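Local coordinates for protein HTH-type transcriptional regulator PrpR (Mycobacterium tuberculosis, PDB 6D2S) that regulates expression of the enzymes that break down short-chain fatty acids through the glyoxylate and methylcitrate cycles, and is required to assimilate propionate derived from cholesterol, at residues A144-R149 with A272-Y277; Y150-L155 with T165-L170; R179-I184 with L265-A270; I227-A232 with S239-A244. All blocks are in the same frame, centred on the assembly; numbering follows the deposited sequence.

Contact 1. Residues A144-R149 with A272-Y277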
loop_
_atom_site.group_PDB
_atom_site.type_symbol
_atom_site.label_atom_id
_atom_site.label_comp_id
_atom_site.label_asym_id
_atom_site.label_seq_id
_atom_site.Cartn_x
_atom_site.Cartn_y
_atom_site.Cartn_z
ATOM N N ALA A 144 0.691 15.842 2.892
ATOM C CA ALA A 144 -0.345 15.564 3.883
ATOM C C ALA A 144 0.222 14.813 5.075
ATOM O O ALA A 144 -0.160 15.076 6.224
ATOM C CB ALA A 144 -1.484 14.759 3.246
ATOM N N ALA A 145 1.125 13.862 4.828
ATOM C CA ALA A 145 1.734 13.142 5.939
ATOM C C ALA A 145 2.506 14.094 6.845
ATOM O O ALA A 145 2.424 14.003 8.079
ATOM C CB ALA A 145 2.642 12.029 5.411
ATOM N N GLU A 146 3.246 15.036 6.263
ATOM C CA GLU A 146 3.971 15.962 7.125
ATOM C C GLU A 146 3.010 16.846 7.910
ATOM O O GLU A 146 3.203 17.061 9.112
ATOM C CB GLU A 146 4.962 16.797 6.309
ATOM C CG GLU A 146 6.115 15.976 5.711
ATOM C CD GLU A 146 7.191 15.549 6.728
ATOM O OE1 GLU A 146 7.318 16.188 7.801
ATOM O OE2 GLU A 146 7.924 14.566 6.443
ATOM N N GLN A 147 1.955 17.347 7.266
ATOM C CA GLN A 147 1.066 18.281 7.953
ATOM C C GLN A 147 0.142 17.598 8.952
ATOM O O GLN A 147 -0.343 18.258 9.879
ATOM C CB GLN A 147 0.241 19.060 6.930
ATOM C CG GLN A 147 1.109 19.926 6.030
ATOM C CD GLN A 147 0.304 20.668 4.997
ATOM O OE1 GLN A 147 -0.921 20.546 4.946
ATOM N NE2 GLN A 147 0.987 21.447 4.159
ATOM N N LEU A 148 -0.114 16.303 8.786
ATOM C CA LEU A 148 -0.873 15.531 9.757
ATOM C C LEU A 148 0.025 14.747 10.699
ATOM O O LEU A 148 -0.469 13.888 11.440
ATOM C CB LEU A 148 -1.827 14.577 9.037
ATOM C CG LEU A 148 -3.025 15.267 8.374
ATOM C CD1 LEU A 148 -3.827 14.253 7.546
ATOM C CD2 LEU A 148 -3.910 15.949 9.404
ATOM N N ARG A 149 1.334 15.011 10.668
ATOM C CA ARG A 149 2.293 14.352 11.550
ATOM C C ARG A 149 2.134 12.837 11.489
ATOM O O ARG A 149 2.156 12.138 12.508
ATOM C CB ARG A 149 2.164 14.875 12.987
ATOM C CG ARG A 149 2.418 16.377 13.126
ATOM C CD ARG A 149 3.769 16.739 12.525
ATOM N NE ARG A 149 4.229 18.069 12.911
ATOM C CZ ARG A 149 5.266 18.686 12.353
ATOM N NH1 ARG A 149 5.935 18.093 11.368
ATOM N NH2 ARG A 149 5.636 19.888 12.770
ATOM N N ALA A 272 11.265 9.866 15.266
ATOM C CA ALA A 272 9.925 9.770 15.837
ATOM C C ALA A 272 9.350 11.113 16.267
ATOM O O ALA A 272 8.152 11.183 16.562
ATOM C CB ALA A 272 9.928 8.807 17.031
ATOM N N HIS A 273 10.145 12.183 16.320
ATOM C CA HIS A 273 9.552 13.435 16.766
ATOM C C HIS A 273 8.552 13.980 15.750
ATOM O O HIS A 273 7.686 14.775 16.123
ATOM C CB HIS A 273 10.629 14.477 17.081
ATOM C CG HIS A 273 11.434 14.910 15.898
ATOM N ND1 HIS A 273 12.396 14.110 15.321
ATOM C CD2 HIS A 273 11.445 16.074 15.205
ATOM C CE1 HIS A 273 12.948 14.753 14.304
ATOM N NE2 HIS A 273 12.389 15.947 14.214
ATOM N N LYS A 274 8.634 13.557 14.488
ATOM C CA LYS A 274 7.671 13.987 13.483
ATOM C C LYS A 274 6.366 13.201 13.530
ATOM O O LYS A 274 5.443 13.526 12.775
ATOM C CB LYS A 274 8.290 13.865 12.086
ATOM C CG LYS A 274 9.563 14.691 11.914
ATOM C CD LYS A 274 10.575 13.983 11.017
ATOM C CE LYS A 274 10.022 13.726 9.631
ATOM N NZ LYS A 274 10.005 14.949 8.772
ATOM N N LEU A 275 6.272 12.169 14.365
ATOM C CA LEU A 275 5.052 11.377 14.493
ATOM C C LEU A 275 4.149 11.975 15.561
ATOM O O LEU A 275 4.602 12.247 16.673
ATOM C CB LEU A 275 5.360 9.938 14.895
ATOM C CG LEU A 275 6.308 9.113 14.030
ATOM C CD1 LEU A 275 6.511 7.756 14.697
ATOM C CD2 LEU A 275 5.733 8.948 12.647
ATOM N N VAL A 276 2.859 12.116 15.247
ATOM C CA VAL A 276 1.943 12.529 16.304
ATOM C C VAL A 276 1.973 11.522 17.447
ATOM O O VAL A 276 1.738 11.880 18.608
ATOM C CB VAL A 276 0.522 12.731 15.742
ATOM C CG1 VAL A 276 -0.038 11.429 15.205
ATOM C CG2 VAL A 276 -0.393 13.327 16.819
ATOM N N TYR A 277 2.317 10.267 17.147
ATOM C CA TYR A 277 2.279 9.183 18.127
ATOM C C TYR A 277 3.305 9.321 19.245
ATOM O O TYR A 277 3.165 8.643 20.271
ATOM C CB TYR A 277 2.482 7.850 17.408
ATOM C CG TYR A 277 1.445 7.615 16.339
ATOM C CD1 TYR A 277 0.107 7.436 16.680
ATOM C CD2 TYR A 277 1.798 7.589 14.994
ATOM C CE1 TYR A 277 -0.853 7.228 15.703
ATOM C CE2 TYR A 277 0.851 7.377 14.016
ATOM C CZ TYR A 277 -0.472 7.201 14.376
ATOM O OH TYR A 277 -1.406 6.986 13.401
#
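Arg149 and Val276 meet where helix 138-147 closes in a Schellman motif. Arg149, at positive phi, is the C' residue, with Tyr150 N returning to Ala145 O and Arg149 N to Glu146 O. The turn leaves Arg149 O facing the loop after strand 261-268, and this is the tight part of the contact. Val276 N donates to Arg149 O at 2.8 Å with an N-H...O angle of 162°, lying in the carbonyl plane on a lone pair. Leu275 CA adds a weaker CA-H...O contact to the same oxygen at 3.6 Å, and the two CB atoms of Arg149 and Val276 stand 3.9 Å apart. The outer side is looser. The exposed Arg149 chain touches Lys274 O through CD at 3.6 Å, while its NH1 stays 5.8 Å from the like-charged Lys274 NZ. A salt bridge spans this side, joining the IrrE-like region to the C-terminal regulator region. Glu146 bends at chi2 (-75°), and its OE2 has a second partner in Tyr150. Lys274, bent along most of its length, brings NZ to both carboxylate oxygens, meeting the syn lone pairs of Glu146 OE1 and OE2 at 3.1 Å each.

Contact 2. Residues Y150-L155 with T165-L170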
loop_
_atom_site.group_PDB
_atom_site.type_symbol
_atom_site.label_atom_id
_atom_site.label_comp_id
_atom_site.label_asym_id
_atom_site.label_seq_id
_atom_site.Cartn_x
_atom_site.Cartn_y
_atom_site.Cartn_z
ATOM N N TYR A 150 1.960 12.325 10.273
ATOM C CA TYR A 150 1.959 10.886 10.010
ATOM C C TYR A 150 0.844 10.161 10.757
ATOM O O TYR A 150 0.945 8.967 11.032
ATOM C CB TYR A 150 3.329 10.271 10.336
ATOM C CG TYR A 150 4.376 10.672 9.315
ATOM C CD1 TYR A 150 5.014 11.900 9.399
ATOM C CD2 TYR A 150 4.704 9.832 8.253
ATOM C CE1 TYR A 150 5.960 12.284 8.465
ATOM C CE2 TYR A 150 5.660 10.207 7.316
ATOM C CZ TYR A 150 6.277 11.436 7.425
ATOM O OH TYR A 150 7.223 11.811 6.498
ATOM N N ASP A 151 -0.248 10.860 11.058
ATOM C CA ASP A 151 -1.416 10.217 11.656
ATOM C C ASP A 151 -2.085 9.323 10.615
ATOM O O ASP A 151 -2.742 9.819 9.694
ATOM C CB ASP A 151 -2.398 11.267 12.180
ATOM C CG ASP A 151 -3.503 10.653 13.020
ATOM O OD1 ASP A 151 -3.754 11.168 14.129
ATOM O OD2 ASP A 151 -4.090 9.633 12.573
ATOM N N ILE A 152 -1.928 8.001 10.768
ATOM C CA ILE A 152 -2.386 7.052 9.755
ATOM C C ILE A 152 -3.898 7.123 9.591
ATOM O O ILE A 152 -4.423 7.044 8.473
ATOM C CB ILE A 152 -1.923 5.630 10.123
ATOM C CG1 ILE A 152 -0.386 5.571 10.177
ATOM C CG2 ILE A 152 -2.479 4.614 9.108
ATOM C CD1 ILE A 152 0.149 4.462 11.077
ATOM N N ASP A 153 -4.624 7.262 10.697
ATOM C CA ASP A 153 -6.084 7.319 10.623
ATOM C C ASP A 153 -6.575 8.590 9.930
ATOM O O ASP A 153 -7.498 8.540 9.104
ATOM C CB ASP A 153 -6.665 7.212 12.029
ATOM C CG ASP A 153 -6.460 5.833 12.631
ATOM O OD1 ASP A 153 -6.972 4.855 12.047
ATOM O OD2 ASP A 153 -5.768 5.720 13.664
ATOM N N LEU A 154 -6.000 9.746 10.271
ATOM C CA LEU A 154 -6.428 10.975 9.601
ATOM C C LEU A 154 -6.046 10.970 8.125
ATOM O O LEU A 154 -6.796 11.491 7.288
ATOM C CB LEU A 154 -5.839 12.201 10.295
ATOM C CG LEU A 154 -6.391 12.525 11.682
ATOM C CD1 LEU A 154 -5.832 13.865 12.171
ATOM C CD2 LEU A 154 -7.915 12.539 11.673
ATOM N N LEU A 155 -4.877 10.417 7.784
ATOM C CA LEU A 155 -4.528 10.252 6.373
ATOM C C LEU A 155 -5.541 9.360 5.662
ATOM O O LEU A 155 -5.956 9.650 4.535
ATOM C CB LEU A 155 -3.121 9.658 6.239
ATOM C CG LEU A 155 -1.962 10.610 6.548
ATOM C CD1 LEU A 155 -0.666 9.825 6.764
ATOM C CD2 LEU A 155 -1.820 11.595 5.396
ATOM N N THR A 165 -3.508 0.474 3.668
ATOM C CA THR A 165 -3.175 1.176 2.430
ATOM C C THR A 165 -2.325 2.407 2.719
ATOM O O THR A 165 -1.340 2.663 2.017
ATOM C CB THR A 165 -4.461 1.553 1.686
ATOM O OG1 THR A 165 -5.239 0.369 1.467
ATOM C CG2 THR A 165 -4.152 2.207 0.332
ATOM N N VAL A 166 -2.678 3.165 3.764
ATOM C CA VAL A 166 -1.844 4.291 4.193
ATOM C C VAL A 166 -0.466 3.802 4.622
ATOM O O VAL A 166 0.559 4.369 4.229
ATOM C CB VAL A 166 -2.520 5.070 5.337
ATOM C CG1 VAL A 166 -1.583 6.180 5.843
ATOM C CG2 VAL A 166 -3.875 5.662 4.885
ATOM N N CYS A 167 -0.423 2.772 5.475
ATOM C CA CYS A 167 0.866 2.292 5.988
ATOM C C CYS A 167 1.772 1.851 4.852
ATOM O O CYS A 167 2.969 2.166 4.829
ATOM C CB CYS A 167 0.673 1.131 6.959
ATOM S SG CYS A 167 0.003 1.577 8.533
ATOM N N HIS A 168 1.230 1.088 3.909
ATOM C CA HIS A 168 2.072 0.650 2.809
ATOM C C HIS A 168 2.604 1.844 2.035
ATOM O O HIS A 168 3.796 1.902 1.710
ATOM C CB HIS A 168 1.327 -0.305 1.879
ATOM C CG HIS A 168 2.223 -0.918 0.850
ATOM N ND1 HIS A 168 2.541 -0.281 -0.331
ATOM C CD2 HIS A 168 2.917 -2.081 0.848
ATOM C CE1 HIS A 168 3.374 -1.034 -1.026
ATOM N NE2 HIS A 168 3.619 -2.132 -0.332
ATOM N N ARG A 169 1.749 2.830 1.752
ATOM C CA ARG A 169 2.236 3.995 1.017
ATOM C C ARG A 169 3.310 4.749 1.802
ATOM O O ARG A 169 4.301 5.217 1.222
ATOM C CB ARG A 169 1.080 4.934 0.664
ATOM C CG ARG A 169 1.506 6.067 -0.247
ATOM C CD ARG A 169 1.832 5.556 -1.669
ATOM N NE ARG A 169 1.957 6.650 -2.646
ATOM C CZ ARG A 169 2.999 6.830 -3.463
ATOM N NH1 ARG A 169 4.049 6.014 -3.414
ATOM N NH2 ARG A 169 2.992 7.832 -4.343
ATOM N N LEU A 170 3.128 4.905 3.113
ATOM C CA LEU A 170 4.161 5.582 3.898
ATOM C C LEU A 170 5.503 4.863 3.760
ATOM O O LEU A 170 6.564 5.504 3.716
ATOM C CB LEU A 170 3.742 5.672 5.373
ATOM C CG LEU A 170 2.592 6.632 5.708
ATOM C CD1 LEU A 170 2.114 6.421 7.150
ATOM C CD2 LEU A 170 3.055 8.084 5.522
#
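Tyr150 OH is gripped by Glu146 OE2, one helical turn earlier, and by the backbone N of Ile181, far along the chain, which fixes the phenol at its far end while its ring lies against Leu170. Here the Tyr150 ring is met obliquely: Leu170 CD2 sits 3.6 Å from Tyr150 CD2, with CE2 slightly farther away. The rest of the contact is apolar and buried. Val166 has CG1 anti to the backbone N (chi1 176°), which carries that methyl between two residues of the facing helix, at 3.7 Å from Ile152 CG2 and 3.8 Å from Leu155 CB. Ile152 divides its branches among three partners. Its CG2 meets Val166, its CD1 ends 3.8 Å from Cys167 SG, and its CG1 lies 4.0 Å from Leu170 CD1. Leu170 thus uses one methyl for Ile152 and the other for the tyrosine. Asp151 stands at the N-cap of the first helix, its OD2 accepting from Leu154 N at 3.0 Å and 170°, the donor coming from above the carboxylate plane. Cys167 and Leu170 also pack on Leu265 of strand 261-268. Two consecutive helices, 152-159 and 163-170, joined by a short turn, here form an apolar helix-helix interface within the IrrE N-terminal-like domain, which this fragment of a longer DNA-binding protein holds together with the C-terminal regulator region.

Contact 3. Residues R179-I184 with L265-A270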
loop_
_atom_site.group_PDB
_atom_site.type_symbol
_atom_site.label_atom_id
_atom_site.label_comp_id
_atom_site.label_asym_id
_atom_site.label_seq_id
_atom_site.Cartn_x
_atom_site.Cartn_y
_atom_site.Cartn_z
ATOM N N ARG A 179 12.098 12.409 0.335
ATOM C CA ARG A 179 11.814 11.239 1.153
ATOM C C ARG A 179 10.902 11.586 2.327
ATOM O O ARG A 179 10.952 12.692 2.878
ATOM C CB ARG A 179 13.125 10.634 1.682
ATOM C CG ARG A 179 14.023 10.117 0.562
ATOM C CD ARG A 179 15.307 9.507 1.079
ATOM N NE ARG A 179 15.076 8.192 1.663
ATOM C CZ ARG A 179 15.204 7.906 2.955
ATOM N NH1 ARG A 179 15.576 8.847 3.813
ATOM N NH2 ARG A 179 14.971 6.674 3.385
ATOM N N GLY A 180 10.047 10.627 2.693
ATOM C CA GLY A 180 9.364 10.645 3.972
ATOM C C GLY A 180 10.203 9.961 5.041
ATOM O O GLY A 180 11.340 9.545 4.813
ATOM N N ILE A 181 9.630 9.859 6.236
ATOM C CA ILE A 181 10.306 9.079 7.286
ATOM C C ILE A 181 10.575 7.671 6.771
ATOM O O ILE A 181 9.665 7.040 6.198
ATOM C CB ILE A 181 9.445 9.023 8.555
ATOM C CG1 ILE A 181 9.310 10.414 9.171
ATOM C CG2 ILE A 181 10.025 7.992 9.533
ATOM C CD1 ILE A 181 8.262 10.492 10.304
ATOM N N PRO A 182 11.779 7.119 6.939
ATOM C CA PRO A 182 12.018 5.728 6.522
ATOM C C PRO A 182 11.385 4.760 7.513
ATOM O O PRO A 182 11.720 4.771 8.700
ATOM C CB PRO A 182 13.552 5.609 6.521
ATOM C CG PRO A 182 14.081 6.956 6.850
ATOM C CD PRO A 182 12.997 7.783 7.426
ATOM N N PHE A 183 10.460 3.932 7.032
ATOM C CA PHE A 183 9.737 2.993 7.884
ATOM C C PHE A 183 10.100 1.551 7.552
ATOM O O PHE A 183 10.419 1.222 6.407
ATOM C CB PHE A 183 8.218 3.131 7.732
ATOM C CG PHE A 183 7.635 4.381 8.333
ATOM C CD1 PHE A 183 7.547 4.533 9.712
ATOM C CD2 PHE A 183 7.123 5.385 7.509
ATOM C CE1 PHE A 183 6.983 5.672 10.260
ATOM C CE2 PHE A 183 6.548 6.524 8.048
ATOM C CZ PHE A 183 6.480 6.670 9.426
ATOM N N ILE A 184 10.045 0.693 8.579
ATOM C CA ILE A 184 9.880 -0.747 8.401
ATOM C C ILE A 184 8.390 -1.043 8.424
ATOM O O ILE A 184 7.692 -0.656 9.369
ATOM C CB ILE A 184 10.592 -1.535 9.515
ATOM C CG1 ILE A 184 12.093 -1.249 9.535
ATOM C CG2 ILE A 184 10.284 -3.031 9.383
ATOM C CD1 ILE A 184 12.761 -1.727 10.809
ATOM N N LEU A 265 4.084 0.057 11.512
ATOM C CA LEU A 265 5.226 0.792 11.001
ATOM C C LEU A 265 6.194 1.042 12.141
ATOM O O LEU A 265 5.779 1.397 13.248
ATOM C CB LEU A 265 4.809 2.141 10.404
ATOM C CG LEU A 265 3.955 2.093 9.145
ATOM C CD1 LEU A 265 3.500 3.507 8.806
ATOM C CD2 LEU A 265 4.769 1.486 8.005
ATOM N N GLY A 266 7.475 0.891 11.861
ATOM C CA GLY A 266 8.510 1.256 12.814
ATOM C C GLY A 266 9.519 2.175 12.164
ATOM O O GLY A 266 9.927 1.961 11.023
ATOM N N CYS A 267 9.911 3.215 12.894
ATOM C CA CYS A 267 10.944 4.123 12.411
ATOM C C CYS A 267 11.984 4.332 13.498
ATOM O O CYS A 267 11.715 4.153 14.689
ATOM C CB CYS A 267 10.378 5.484 11.968
ATOM S SG CYS A 267 9.644 6.513 13.271
ATOM N N ASP A 268 13.185 4.711 13.067
ATOM C CA ASP A 268 14.243 4.984 14.030
ATOM C C ASP A 268 13.740 5.973 15.065
ATOM O O ASP A 268 13.058 6.951 14.745
ATOM C CB ASP A 268 15.481 5.554 13.340
ATOM C CG ASP A 268 16.734 5.455 14.209
ATOM O OD1 ASP A 268 17.537 4.519 13.999
ATOM O OD2 ASP A 268 16.912 6.308 15.104
ATOM N N LEU A 269 14.085 5.723 16.323
ATOM C CA LEU A 269 13.668 6.656 17.353
ATOM C C LEU A 269 14.070 8.083 17.006
ATOM O O LEU A 269 13.375 9.029 17.384
ATOM C CB LEU A 269 14.247 6.222 18.704
ATOM C CG LEU A 269 13.553 6.794 19.926
ATOM C CD1 LEU A 269 12.072 6.491 19.910
ATOM C CD2 LEU A 269 14.225 6.263 21.199
ATOM N N ALA A 270 15.163 8.264 16.252
ATOM C CA ALA A 270 15.627 9.596 15.873
ATOM C C ALA A 270 14.730 10.301 14.857
ATOM O O ALA A 270 14.919 11.500 14.623
ATOM C CB ALA A 270 17.051 9.515 15.317
HETATM O O HOH W 1 13.652 5.167 10.469
#
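Ile184 and Gly266 form an antiparallel hydrogen-bonded pair, with Ile184 N donating to Gly266 O at 2.8 Å (166°) and Gly266 N to Ile184 O at 2.9 Å. Beside this pair the Phe183 ring is held from both faces. Leu265 CD1 stands 4.1 Å from its centroid, 3° off the ring normal, a CH-pi contact over the centre. On the opposite face Ile181 CG2 lies 3.8 Å above the plane, offset toward the rim. Cys267, its SG set between the backbone N and the carbonyl carbon (chi1 66°), approaches the same ring obliquely, the sulfur 5.2 Å from the Phe183 centroid, and its CB packs at 3.5 Å on Ile181 CG2. Strand 261-268 is the central one of five in the antiparallel sheet of the C-terminal short-chain fatty acyl-CoA regulator region, whose sequence family belongs to the GAF clan; strand 183-189 lies between it and the edge strand 194-198, and helix 163-170 packs on the face that carries Phe183 and Leu265. Farther along, the strands part and a water fills in, donating to Pro182 O at 2.6 Å and accepting from Asp268 N. Asp268 then closes an Asx turn into the 3-10 segment, its OD2 receiving Ala270 N at 2.9 Å through the anti lone pair, while OD1 forms a salt bridge with Arg238.

Contact 4. Residues I227-A232 with S239-A244; sequences IVRQVA and SYFWVA
A β-hairpin at the border of the sheet brings strand 228-233, the outermost strand, against strand 239-247; the axes of 228-232 and 239-244 approach to 4.7 Å, with an angle of 164° between their directions. Three hydrogen-bonded pairs, Val228 with Ala244, Gln230 with Trp242 and Ala232 with Tyr240, give six backbone bonds. The shortest is Tyr240 N to Ala232 O at 2.7 Å. On one face Phe241, its CG anti to the backbone N (chi1 -168°), turns its ring toward strand 228-233, with Val231 CG2 3.8 Å from its CD1 and Arg229 CB 4.1 Å from its CZ. Val243 continues this face: its CG1 touches Ile227 CG2 at 3.6 Å, and its CG2 lies beside Arg229 CG. The hairpin closes one margin of the five-stranded antiparallel sheet in the GAF-clan region, and strand 261-268 pairs with the far side of strand 239-247. The end of the Arg229 side chain leads away from the partner strand, its NH1 hydrogen-bonded to Tyr277 O. The other face carries, among others, Ala232, Trp242 and Tyr240. Ala232 CB sits 4.1 Å from Trp242 CD1, and Val216 of helix 215-218 packs on both residues. Trp242 NE1 is buried here with no polar partner in the model, while Tyr240 OH is hydrogen-bonded to Asp236.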
loop_
_atom_site.group_PDB
_atom_site.type_symbol
_atom_site.label_atom_id
_atom_site.label_comp_id
_atom_site.label_asym_id
_atom_site.label_seq_id
_atom_site.Cartn_x
_atom_site.Cartn_y
_atom_site.Cartn_z
ATOM N N ILE A 227 -4.927 1.741 18.275
ATOM C CA ILE A 227 -3.513 1.891 17.970
ATOM C C ILE A 227 -2.683 1.514 19.189
ATOM O O ILE A 227 -2.983 1.916 20.322
ATOM C CB ILE A 227 -3.216 3.318 17.495
ATOM C CG1 ILE A 227 -3.520 3.419 15.996
ATOM C CG2 ILE A 227 -1.772 3.710 17.815
ATOM C CD1 ILE A 227 -3.176 4.744 15.392
ATOM N N VAL A 228 -1.658 0.701 18.961
ATOM C CA VAL A 228 -0.728 0.278 20.000
ATOM C C VAL A 228 0.636 0.833 19.627
ATOM O O VAL A 228 1.071 0.690 18.479
ATOM C CB VAL A 228 -0.693 -1.255 20.144
ATOM C CG1 VAL A 228 0.371 -1.678 21.155
ATOM C CG2 VAL A 228 -2.056 -1.767 20.577
ATOM N N ARG A 229 1.286 1.504 20.575
ATOM C CA ARG A 229 2.560 2.169 20.329
ATOM C C ARG A 229 3.604 1.652 21.304
ATOM O O ARG A 229 3.317 1.473 22.490
ATOM C CB ARG A 229 2.451 3.688 20.498
ATOM C CG ARG A 229 1.472 4.379 19.579
ATOM C CD ARG A 229 1.240 5.801 20.049
ATOM N NE ARG A 229 0.242 5.868 21.118
ATOM C CZ ARG A 229 0.072 6.911 21.924
ATOM N NH1 ARG A 229 0.854 7.977 21.812
ATOM N NH2 ARG A 229 -0.868 6.878 22.859
ATOM N N GLN A 230 4.820 1.435 20.817
ATOM C CA GLN A 230 5.869 1.043 21.744
ATOM C C GLN A 230 7.229 1.321 21.137
ATOM O O GLN A 230 7.365 1.576 19.937
ATOM C CB GLN A 230 5.754 -0.428 22.141
ATOM C CG GLN A 230 5.676 -1.387 20.987
ATOM C CD GLN A 230 5.211 -2.752 21.449
ATOM O OE1 GLN A 230 4.117 -3.214 21.098
ATOM N NE2 GLN A 230 6.036 -3.402 22.255
ATOM N N VAL A 231 8.236 1.278 21.998
ATOM C CA VAL A 231 9.622 1.481 21.599
ATOM C C VAL A 231 10.362 0.178 21.843
ATOM O O VAL A 231 10.319 -0.376 22.949
ATOM C CB VAL A 231 10.267 2.654 22.362
ATOM C CG1 VAL A 231 11.713 2.843 21.921
ATOM C CG2 VAL A 231 9.470 3.931 22.125
ATOM N N ALA A 232 11.026 -0.319 20.807
ATOM C CA ALA A 232 11.727 -1.589 20.852
ATOM C C ALA A 232 13.054 -1.456 20.123
ATOM O O ALA A 232 13.159 -0.755 19.110
ATOM C CB ALA A 232 10.898 -2.714 20.220
ATOM N N SER A 239 16.983 1.961 18.723
ATOM C CA SER A 239 15.596 1.854 19.143
ATOM C C SER A 239 14.677 2.334 18.033
ATOM O O SER A 239 14.973 3.317 17.349
ATOM C CB SER A 239 15.341 2.671 20.409
ATOM O OG SER A 239 16.161 2.203 21.475
ATOM N N TYR A 240 13.556 1.637 17.876
ATOM C CA TYR A 240 12.551 1.969 16.880
ATOM C C TYR A 240 11.240 2.273 17.581
ATOM O O TYR A 240 10.892 1.629 18.576
ATOM C CB TYR A 240 12.377 0.835 15.870
ATOM C CG TYR A 240 13.555 0.737 14.929
ATOM C CD1 TYR A 240 13.461 1.160 13.603
ATOM C CD2 TYR A 240 14.777 0.262 15.381
ATOM C CE1 TYR A 240 14.563 1.085 12.755
ATOM C CE2 TYR A 240 15.873 0.182 14.546
ATOM C CZ TYR A 240 15.766 0.592 13.241
ATOM O OH TYR A 240 16.881 0.502 12.430
ATOM N N PHE A 241 10.538 3.281 17.072
ATOM C CA PHE A 241 9.203 3.608 17.537
ATOM C C PHE A 241 8.199 2.915 16.622
ATOM O O PHE A 241 8.260 3.069 15.397
ATOM C CB PHE A 241 8.987 5.123 17.546
ATOM C CG PHE A 241 7.747 5.545 18.277
ATOM C CD1 PHE A 241 7.829 6.111 19.535
ATOM C CD2 PHE A 241 6.496 5.344 17.722
ATOM C CE1 PHE A 241 6.693 6.487 20.220
ATOM C CE2 PHE A 241 5.354 5.715 18.410
ATOM C CZ PHE A 241 5.450 6.292 19.648
ATOM N N TRP A 242 7.294 2.145 17.218
ATOM C CA TRP A 242 6.386 1.280 16.482
ATOM C C TRP A 242 4.946 1.706 16.717
ATOM O O TRP A 242 4.554 2.008 17.848
ATOM C CB TRP A 242 6.569 -0.184 16.898
ATOM C CG TRP A 242 7.841 -0.799 16.377
ATOM C CD1 TRP A 242 9.043 -0.885 17.020
ATOM C CD2 TRP A 242 8.027 -1.409 15.095
ATOM N NE1 TRP A 242 9.967 -1.509 16.211
ATOM C CE2 TRP A 242 9.364 -1.845 15.028
ATOM C CE3 TRP A 242 7.187 -1.632 14.000
ATOM C CZ2 TRP A 242 9.882 -2.492 13.910
ATOM C CZ3 TRP A 242 7.704 -2.267 12.890
ATOM C CH2 TRP A 242 9.038 -2.692 12.856
ATOM N N VAL A 243 4.160 1.732 15.640
ATOM C CA VAL A 243 2.724 1.987 15.719
ATOM C C VAL A 243 2.028 0.888 14.934
ATOM O O VAL A 243 2.438 0.575 13.811
ATOM C CB VAL A 243 2.358 3.377 15.161
ATOM C CG1 VAL A 243 0.875 3.641 15.327
ATOM C CG2 VAL A 243 3.185 4.453 15.853
ATOM N N ALA A 244 1.004 0.273 15.532
ATOM C CA ALA A 244 0.356 -0.885 14.933
ATOM C C ALA A 244 -1.140 -0.858 15.213
ATOM O O ALA A 244 -1.602 -0.286 16.203
ATOM C CB ALA A 244 0.943 -2.208 15.461
#

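How the contacts relate
Tyr277, Tyr150 and Leu275 tie the four contacts together. Contacts 1 and 2, with centres 10 Å apart, share Tyr277 OH to Ile152 N at 2.9 Å, and Leu275 CD2 packs 3.6 Å from Tyr150 CB. Tyr277 CD2 also lies 3.5 Å from Val243 CG2 of contact 4, and Leu275 CD1 is 3.7 Å from Cys267 SG of contact 3. Contacts 3 and 4 belong to one sheet, joined by Cys267 O and Phe241 N at 2.8 Å. Contact 2 is the helical layer packed on one face of that sheet, where Leu170 CD1 meets Leu265 CD1. The metals stand apart: a sodium ion is about 8 Å from the Pro182 side chain and a calcium ion about 11 Å from that of Val166.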